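PDB 3DOH: esterase from Thermotoga maritima, which probably hydrolyses carboxylic esters with an alpha/beta-hydrolase domain that follows an immunoglobulin-like N-terminal domain. Local coordinates for residues A[41-46]-A[112-117]; A[305-310]-A[335-340]; A[18-23]-A[193-198]. All coordinates share one frame; numbering follows the deposited sequence.

Contact 1 of 3, residues A[41-46]-A[112-117]; sequences DQFSVK and VSQLVP
F43 and Q114 face each other as a non-hydrogen-bonded pair on the antiparallel strands 43-48 and 110-114 of the immunoglobulin-like N-terminal domain. V45 and V112 form the next such pair, and between the two S44 and S113 exchange backbone bonds, S44 N to S113 O at 2.7 Å and S113 N to S44 O at 2.9 Å. Where the strand pairing ends, L115 N donates to Q42 O at 2.7 Å.

F43 holds CG anti to the carbonyl carbon (chi1 -63°), and from there the ring brings CE1 to 3.8 Å from CG of Q114, the ring and amide planes 62° apart. Q114 stretches past the ring to a fixed end: OE1 is hydrogen-bonded to the hydroxyl of Y29 and NE2 to V126 O. I27, I58, V81 and L83 pack on F43 too, all from other strands of the domain, and an alanine here would probably open a gap among them and leave the aliphatic part of Q114 without its ring partner.

On the face of S44 and S113 the two CB atoms stand 4.1 Å apart, and S113 OG turns to the hydroxyl of T130. L115 CD1 comes 3.5 Å from F43 O, and the L115 side chain packs on L115 of the second subunit. Q42 and V116 cross at about a right angle. With Q42 OE1 held by S39 N, the aliphatic part of that side chain rests on V116, whose CG2 is 3.5 Å from Q42 CB and 3.6 Å from Q42 CG.

Contact 2 of 3, residues A[305-310]-A[335-340]; sequences RIKDIP and AEIGGK
K340 NZ donates to the backbone oxygen of D308 at 3.1 Å, the donor tilted 24° from the carbonyl plane. The lysine chain bends at chi3 (84°), which puts CE beside the carbonyl, while its CD lies 3.5 Å from the same D308 O. The carboxylate of D308 is not in contact with this ammonium: OD2 stays 5.5 Å from K340 NZ and makes a long salt bridge to K307 NZ instead.

At the other end K307 reaches I337. Its side chain crosses that of I337 at about a right angle, CD resting 3.8 Å from I337 CG2 and also touching I337 O. I337 is followed by G338, whose positive phi of 105° closes helix 325-336 in a Schellman motif. In the other segment, I306 to I309 form a type I turn, and P310 CA sends a CA-H...O contact to K340 O at 3.3 Å.

In the alpha/beta-hydrolase sheet, strands 311-316 and 341-346 run parallel with helix 325-336 as their crossover. The contact therefore joins the two loops that lead into neighbouring strands, and a backbone bond between K340 and I311 carries the pairing on into the sheet. I306, meanwhile, packs against helix 272-283.

Two lysines and one aspartate lie on the more exposed side of the contact. The carboxylate is likely to offset part of the positive charge of both ammonium groups, from a distance, but across the contact the polar link is a single lysine-to-carbonyl bond.

Contact 3 of 3, residues A[18-23]-A[193-198]; sequences EGEKVC and QVAGNR
G19 and E20 press against A195 and G196 where the immunoglobulin-like domain meets the hydrolase domain, and the tight part of the contact is mostly backbone. G19 CA lies 3.3 Å from A195 O, a CA-H...O contact, and 3.2 Å from G196 O, so two successive carbonyls lie against one alpha carbon. The absence of a side chain suits this: a CB on G19 would run into G196 O, and the phi of 115° already favours glycine. Next along, E20 N stands 2.9 Å from A195 O. E20 CB and A195 CB meet at 3.9 Å.

Beyond CB the glutamate runs on past A195, extended from a CG anti to the backbone N (chi1 173°), with OE1 4.0 Å from A195 CB. Its buried carboxylate is gripped on both oxygens: OE1 by a salt bridge to R105 NH1 and a hydrogen bond with the hydroxyl of T94, OE2 by the hydroxyls of Y191 and T13. Since Y191 lies just before helix 192-195, the acid ties the two domains together beyond the backbone packing.

Toward E18 the fit loosens. This exposed residue comes near only through its backbone, C to G196 O at 3.8 Å, and its CB points away, while G196 itself is partly open to solvent. Past G196 the chain is buried again: R198 forms a salt bridge with E347 of the fourth subunit, and the N197 side chain lies near, without touching, what is probably the catalytic triad of S271, H359 and D319.

Strand 19-29 runs between strands 8-16 and 80-85 of its sheet, while the short, weakly bonded helix 192-195 packs through Q193 and V194 on R161 of strand 157-163.

How the contacts relate
From the N terminus, the chain first passes 18-23, the opening half of contact 3, and soon after 41-46, where contact 1 begins. Contact 1 closes at 112-117, well before 193-198 completes contact 3, so the shorter loop is nested within the longer one. Both reach the same N-terminal sheet, with centres 26 Å apart; contact 1 pairs two of its strands, whereas contact 3 joins it to the hydrolase domain. Contact 2 follows in series, spanning 305-310 to 335-340 around one crossover of the hydrolase sheet. It lies across the chain's centre from contact 1, their centres 58 Å apart, with contact 3 close to that centre.

Contact 1 of 3, residues A[41-46]-A[112-117]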
loop_
_atom_site.group_PDB
_atom_site.type_symbol
_atom_site.label_atom_id
_atom_site.label_comp_id
_atom_site.label_asym_id
_atom_site.label_seq_id
_atom_site.Cartn_x
_atom_site.Cartn_y
_atom_site.Cartn_z
ATOM N N ASP A 41 21.783 11.239 3.423
ATOM C CA ASP A 41 21.074 12.509 3.245
ATOM C C ASP A 41 21.960 13.756 3.309
ATOM O O ASP A 41 21.448 14.879 3.369
ATOM C CB ASP A 41 19.897 12.620 4.231
ATOM C CG ASP A 41 20.338 12.636 5.709
ATOM O OD1 ASP A 41 19.438 12.869 6.533
ATOM O OD2 ASP A 41 21.542 12.450 6.061
ATOM N N GLN A 42 23.274 13.569 3.321
ATOM C CA GLN A 42 24.194 14.707 3.334
ATOM C C GLN A 42 24.706 14.981 1.910
ATOM O O GLN A 42 25.462 15.918 1.670
ATOM C CB GLN A 42 25.373 14.464 4.259
ATOM C CG GLN A 42 25.054 14.155 5.727
ATOM C CD GLN A 42 26.321 13.816 6.498
ATOM O OE1 GLN A 42 27.092 12.953 6.079
ATOM N NE2 GLN A 42 26.563 14.512 7.602
ATOM N N PHE A 43 24.279 14.161 0.963
ATOM C CA PHE A 43 24.799 14.268 -0.373
ATOM C C PHE A 43 23.679 14.168 -1.384
ATOM O O PHE A 43 22.569 13.786 -1.046
ATOM C CB PHE A 43 25.769 13.128 -0.589
ATOM C CG PHE A 43 26.959 13.156 0.316
ATOM C CD1 PHE A 43 28.152 13.727 -0.110
ATOM C CD2 PHE A 43 26.902 12.577 1.577
ATOM C CE1 PHE A 43 29.274 13.736 0.705
ATOM C CE2 PHE A 43 28.013 12.583 2.410
ATOM C CZ PHE A 43 29.201 13.161 1.970
ATOM N N SER A 44 23.983 14.485 -2.622
ATOM C CA SER A 44 23.027 14.336 -3.687
ATOM C C SER A 44 23.744 13.818 -4.919
ATOM O O SER A 44 24.903 14.195 -5.174
ATOM C CB SER A 44 22.453 15.680 -4.008
ATOM O OG SER A 44 21.482 15.543 -5.002
ATOM N N VAL A 45 23.101 12.961 -5.699
ATOM C CA VAL A 45 23.729 12.530 -6.939
ATOM C C VAL A 45 22.714 12.605 -8.087
ATOM O O VAL A 45 21.585 12.190 -7.917
ATOM C CB VAL A 45 24.323 11.116 -6.772
ATOM C CG1 VAL A 45 24.853 10.575 -8.088
ATOM C CG2 VAL A 45 25.450 11.118 -5.748
ATOM N N LYS A 46 23.080 13.150 -9.246
ATOM C CA LYS A 46 22.084 13.287 -10.349
ATOM C C LYS A 46 22.679 12.972 -11.691
ATOM O O LYS A 46 23.852 13.198 -11.868
ATOM C CB LYS A 46 21.465 14.692 -10.389
ATOM C CG LYS A 46 20.407 14.893 -9.334
ATOM C CD LYS A 46 20.028 16.352 -9.150
ATOM C CE LYS A 46 19.020 16.522 -7.990
ATOM N NZ LYS A 46 17.805 15.602 -8.095
ATOM N N VAL A 112 27.093 16.141 -8.578
ATOM C CA VAL A 112 27.145 15.586 -7.277
ATOM C C VAL A 112 27.222 16.713 -6.290
ATOM O O VAL A 112 27.889 17.729 -6.554
ATOM C CB VAL A 112 28.418 14.763 -7.116
ATOM C CG1 VAL A 112 28.563 14.205 -5.672
ATOM C CG2 VAL A 112 28.429 13.651 -8.109
ATOM N N SER A 113 26.576 16.530 -5.134
ATOM C CA SER A 113 26.698 17.488 -4.059
ATOM C C SER A 113 26.888 16.940 -2.665
ATOM O O SER A 113 26.230 15.988 -2.245
ATOM C CB SER A 113 25.481 18.371 -4.023
ATOM O OG SER A 113 25.689 19.436 -4.893
ATOM N N GLN A 114 27.769 17.605 -1.936
ATOM C CA GLN A 114 27.733 17.543 -0.507
ATOM C C GLN A 114 26.921 18.700 -0.040
ATOM O O GLN A 114 27.285 19.815 -0.292
ATOM C CB GLN A 114 29.120 17.671 0.060
ATOM C CG GLN A 114 29.120 17.463 1.522
ATOM C CD GLN A 114 30.285 18.126 2.113
ATOM O OE1 GLN A 114 31.397 17.935 1.636
ATOM N NE2 GLN A 114 30.061 18.942 3.141
ATOM N N LEU A 115 25.834 18.435 0.663
ATOM C CA LEU A 115 24.813 19.439 0.891
ATOM C C LEU A 115 24.966 20.214 2.185
ATOM O O LEU A 115 24.510 21.353 2.297
ATOM C CB LEU A 115 23.452 18.773 0.891
ATOM C CG LEU A 115 23.079 18.126 -0.422
ATOM C CD1 LEU A 115 21.871 17.178 -0.274
ATOM C CD2 LEU A 115 22.809 19.211 -1.422
ATOM N N VAL A 116 25.565 19.565 3.168
ATOM C CA VAL A 116 25.692 20.095 4.492
ATOM C C VAL A 116 27.158 19.983 4.823
ATOM O O VAL A 116 27.884 19.192 4.180
ATOM C CB VAL A 116 24.921 19.243 5.493
ATOM C CG1 VAL A 116 23.427 19.394 5.275
ATOM C CG2 VAL A 116 25.375 17.777 5.444
ATOM N N PRO A 117 27.619 20.745 5.828
ATOM C CA PRO A 117 29.023 20.614 6.168
ATOM C C PRO A 117 29.255 19.194 6.663
ATOM O O PRO A 117 28.292 18.518 6.985
ATOM C CB PRO A 117 29.197 21.649 7.290
ATOM C CG PRO A 117 28.063 22.614 7.104
ATOM C CD PRO A 117 26.940 21.729 6.685
#

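Contact 2 of 3, residues A[305-310]-A[335-340]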
loop_
_atom_site.group_PDB
_atom_site.type_symbol
_atom_site.label_atom_id
_atom_site.label_comp_id
_atom_site.label_asym_id
_atom_site.label_seq_id
_atom_site.Cartn_x
_atom_site.Cartn_y
_atom_site.Cartn_z
ATOM N N ARG A 305 30.915 -32.552 -37.515
ATOM C CA ARG A 305 32.275 -32.078 -37.257
ATOM C C ARG A 305 32.470 -31.700 -35.795
ATOM O O ARG A 305 33.605 -31.651 -35.316
ATOM C CB ARG A 305 32.562 -30.827 -38.070
ATOM C CG ARG A 305 31.715 -30.701 -39.286
ATOM C CD ARG A 305 32.016 -29.421 -39.978
ATOM N NE ARG A 305 31.845 -29.558 -41.415
ATOM C CZ ARG A 305 32.201 -28.630 -42.292
ATOM N NH1 ARG A 305 32.735 -27.487 -41.889
ATOM N NH2 ARG A 305 32.010 -28.844 -43.577
ATOM N N ILE A 306 31.368 -31.386 -35.110
ATOM C CA ILE A 306 31.436 -30.879 -33.740
ATOM C C ILE A 306 31.035 -31.974 -32.759
ATOM O O ILE A 306 30.963 -31.745 -31.546
ATOM C CB ILE A 306 30.624 -29.541 -33.504
ATOM C CG1 ILE A 306 29.183 -29.656 -33.965
ATOM C CG2 ILE A 306 31.260 -28.367 -34.212
ATOM C CD1 ILE A 306 28.234 -28.684 -33.262
ATOM N N LYS A 307 30.814 -33.171 -33.303
ATOM C CA LYS A 307 30.405 -34.318 -32.515
ATOM C C LYS A 307 31.176 -34.428 -31.169
ATOM O O LYS A 307 30.607 -34.789 -30.153
ATOM C CB LYS A 307 30.519 -35.600 -33.362
ATOM C CG LYS A 307 30.370 -36.928 -32.558
ATOM C CD LYS A 307 29.901 -38.114 -33.398
ATOM C CE LYS A 307 30.916 -38.546 -34.468
ATOM N NZ LYS A 307 32.274 -38.958 -33.954
ATOM N N ASP A 308 32.462 -34.094 -31.160
ATOM C CA ASP A 308 33.301 -34.294 -29.976
ATOM C C ASP A 308 33.544 -33.066 -29.135
ATOM O O ASP A 308 34.206 -33.191 -28.110
ATOM C CB ASP A 308 34.685 -34.832 -30.349
ATOM C CG ASP A 308 34.648 -36.240 -30.871
ATOM O OD1 ASP A 308 35.729 -36.692 -31.335
ATOM O OD2 ASP A 308 33.565 -36.893 -30.825
ATOM N N ILE A 309 33.043 -31.906 -29.551
ATOM C CA ILE A 309 33.159 -30.692 -28.744
ATOM C C ILE A 309 32.072 -30.592 -27.656
ATOM O O ILE A 309 30.881 -30.593 -27.966
ATOM C CB ILE A 309 33.162 -29.452 -29.641
ATOM C CG1 ILE A 309 34.228 -29.630 -30.729
ATOM C CG2 ILE A 309 33.424 -28.192 -28.820
ATOM C CD1 ILE A 309 34.253 -28.529 -31.772
ATOM N N PRO A 310 32.464 -30.558 -26.366
ATOM C CA PRO A 310 31.432 -30.292 -25.317
ATOM C C PRO A 310 30.717 -28.945 -25.519
ATOM O O PRO A 310 31.363 -27.911 -25.684
ATOM C CB PRO A 310 32.233 -30.299 -23.996
ATOM C CG PRO A 310 33.517 -31.110 -24.315
ATOM C CD PRO A 310 33.805 -30.804 -25.792
ATOM N N ALA A 335 22.588 -34.571 -29.976
ATOM C CA ALA A 335 22.238 -35.662 -29.094
ATOM C C ALA A 335 22.167 -37.027 -29.801
ATOM O O ALA A 335 22.698 -38.011 -29.287
ATOM C CB ALA A 335 20.931 -35.345 -28.395
ATOM N N GLU A 336 21.534 -37.092 -30.977
ATOM C CA GLU A 336 21.245 -38.401 -31.563
ATOM C C GLU A 336 22.431 -38.982 -32.310
ATOM O O GLU A 336 22.407 -40.119 -32.768
ATOM C CB GLU A 336 19.992 -38.366 -32.428
ATOM C CG GLU A 336 20.063 -37.562 -33.670
ATOM C CD GLU A 336 18.692 -37.051 -34.065
ATOM O OE1 GLU A 336 17.701 -37.671 -33.640
ATOM O OE2 GLU A 336 18.585 -36.036 -34.791
ATOM N N ILE A 337 23.491 -38.208 -32.379
ATOM C CA ILE A 337 24.661 -38.562 -33.123
ATOM C C ILE A 337 25.793 -38.929 -32.159
ATOM O O ILE A 337 26.893 -39.318 -32.591
ATOM C CB ILE A 337 24.967 -37.387 -34.097
ATOM C CG1 ILE A 337 24.538 -37.717 -35.542
ATOM C CG2 ILE A 337 26.380 -36.749 -33.906
ATOM C CD1 ILE A 337 24.451 -39.215 -35.962
ATOM N N GLY A 338 25.539 -38.772 -30.863
ATOM C CA GLY A 338 26.500 -39.156 -29.843
ATOM C C GLY A 338 27.215 -37.986 -29.189
ATOM O O GLY A 338 28.137 -38.181 -28.397
ATOM N N GLY A 339 26.792 -36.769 -29.517
ATOM C CA GLY A 339 26.469 -35.769 -28.505
ATOM C C GLY A 339 27.636 -35.001 -27.894
ATOM O O GLY A 339 28.304 -34.212 -28.563
ATOM N N LYS A 340 27.871 -35.248 -26.607
ATOM C CA LYS A 340 28.566 -34.325 -25.672
ATOM C C LYS A 340 27.910 -32.915 -25.739
ATOM O O LYS A 340 28.593 -31.907 -25.999
ATOM C CB LYS A 340 30.079 -34.273 -25.935
ATOM C CG LYS A 340 30.731 -35.661 -26.152
ATOM C CD LYS A 340 32.220 -35.555 -26.539
ATOM C CE LYS A 340 33.185 -35.401 -25.316
ATOM N NZ LYS A 340 34.627 -35.166 -25.739
#

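Contact 3 of 3, residues A[18-23]-A[193-198]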
loop_
_atom_site.group_PDB
_atom_site.type_symbol
_atom_site.label_atom_id
_atom_site.label_comp_id
_atom_site.label_asym_id
_atom_site.label_seq_id
_atom_site.Cartn_x
_atom_site.Cartn_y
_atom_site.Cartn_z
ATOM N N GLU A 18 22.343 -6.927 -16.737
ATOM C CA GLU A 18 21.650 -6.251 -17.852
ATOM C C GLU A 18 22.496 -5.112 -18.458
ATOM O O GLU A 18 21.980 -4.255 -19.191
ATOM C CB GLU A 18 20.278 -5.745 -17.419
ATOM C CG GLU A 18 19.540 -6.680 -16.417
ATOM C CD GLU A 18 19.567 -6.180 -14.953
ATOM O OE1 GLU A 18 20.507 -6.573 -14.165
ATOM O OE2 GLU A 18 18.637 -5.382 -14.605
ATOM N N GLY A 19 23.799 -5.121 -18.149
ATOM C CA GLY A 19 24.734 -4.154 -18.678
ATOM C C GLY A 19 25.352 -3.233 -17.653
ATOM O O GLY A 19 25.102 -3.362 -16.440
ATOM N N GLU A 20 26.152 -2.292 -18.143
ATOM C CA GLU A 20 26.995 -1.467 -17.290
ATOM C C GLU A 20 26.203 -0.310 -16.696
ATOM O O GLU A 20 25.499 0.411 -17.405
ATOM C CB GLU A 20 28.194 -0.933 -18.077
ATOM C CG GLU A 20 29.045 0.066 -17.310
ATOM C CD GLU A 20 29.828 0.987 -18.224
ATOM O OE1 GLU A 20 29.317 1.321 -19.314
ATOM O OE2 GLU A 20 30.955 1.376 -17.853
ATOM N N LYS A 21 26.327 -0.143 -15.385
ATOM C CA LYS A 21 25.587 0.859 -14.657
ATOM C C LYS A 21 26.586 1.612 -13.818
ATOM O O LYS A 21 27.611 1.057 -13.398
ATOM C CB LYS A 21 24.575 0.254 -13.694
ATOM C CG LYS A 21 23.463 -0.706 -14.210
ATOM C CD LYS A 21 22.537 -1.038 -13.010
ATOM C CE LYS A 21 21.361 -1.878 -13.384
ATOM N NZ LYS A 21 20.427 -1.136 -14.257
ATOM N N VAL A 22 26.280 2.875 -13.559
ATOM C CA VAL A 22 27.002 3.639 -12.559
ATOM C C VAL A 22 26.442 3.227 -11.177
ATOM O O VAL A 22 25.271 3.509 -10.866
ATOM C CB VAL A 22 26.795 5.161 -12.722
ATOM C CG1 VAL A 22 27.725 5.891 -11.815
ATOM C CG2 VAL A 22 27.028 5.601 -14.128
ATOM N N CYS A 23 27.297 2.600 -10.365
ATOM C CA CYS A 23 26.907 2.027 -9.082
ATOM C C CYS A 23 27.449 2.839 -7.916
ATOM O O CYS A 23 26.938 2.766 -6.807
ATOM C CB CYS A 23 27.369 0.573 -8.975
ATOM S SG CYS A 23 29.144 0.395 -8.950
ATOM N N GLN A 193 31.027 -4.041 -26.317
ATOM C CA GLN A 193 30.966 -5.517 -26.362
ATOM C C GLN A 193 31.399 -6.132 -25.042
ATOM O O GLN A 193 31.279 -7.354 -24.793
ATOM C CB GLN A 193 31.756 -6.084 -27.568
ATOM C CG GLN A 193 33.259 -6.267 -27.394
ATOM C CD GLN A 193 34.043 -4.982 -27.582
ATOM O OE1 GLN A 193 33.470 -3.886 -27.591
ATOM N NE2 GLN A 193 35.366 -5.105 -27.735
ATOM N N VAL A 194 31.872 -5.245 -24.184
ATOM C CA VAL A 194 32.404 -5.628 -22.920
ATOM C C VAL A 194 31.499 -5.019 -21.824
ATOM O O VAL A 194 31.631 -5.340 -20.651
ATOM C CB VAL A 194 33.923 -5.211 -22.901
ATOM C CG1 VAL A 194 34.268 -4.188 -21.832
ATOM C CG2 VAL A 194 34.845 -6.426 -22.885
ATOM N N ALA A 195 30.553 -4.176 -22.202
ATOM C CA ALA A 195 29.775 -3.476 -21.220
ATOM C C ALA A 195 28.280 -3.795 -21.319
ATOM O O ALA A 195 27.516 -3.592 -20.370
ATOM C CB ALA A 195 29.994 -2.015 -21.364
ATOM N N GLY A 196 27.859 -4.299 -22.464
ATOM C CA GLY A 196 26.436 -4.545 -22.690
ATOM C C GLY A 196 25.848 -5.643 -21.828
ATOM O O GLY A 196 24.667 -5.603 -21.530
ATOM N N ASN A 197 26.669 -6.607 -21.402
ATOM C CA ASN A 197 26.256 -7.713 -20.504
ATOM C C ASN A 197 27.502 -8.349 -19.839
ATOM O O ASN A 197 28.604 -7.854 -20.043
ATOM C CB ASN A 197 25.455 -8.737 -21.287
ATOM C CG ASN A 197 26.118 -9.086 -22.597
ATOM O OD1 ASN A 197 25.496 -9.001 -23.672
ATOM N ND2 ASN A 197 27.396 -9.490 -22.527
ATOM N N ARG A 198 27.346 -9.419 -19.063
ATOM C CA ARG A 198 28.442 -9.944 -18.261
ATOM C C ARG A 198 29.234 -10.971 -19.079
ATOM O O ARG A 198 30.047 -11.739 -18.555
ATOM C CB ARG A 198 27.918 -10.543 -16.937
ATOM C CG ARG A 198 27.661 -9.552 -15.742
ATOM C CD ARG A 198 28.139 -10.132 -14.366
ATOM N NE ARG A 198 28.594 -9.077 -13.430
ATOM C CZ ARG A 198 27.962 -8.686 -12.291
ATOM N NH1 ARG A 198 26.812 -9.267 -11.885
ATOM N NH2 ARG A 198 28.475 -7.694 -11.528
#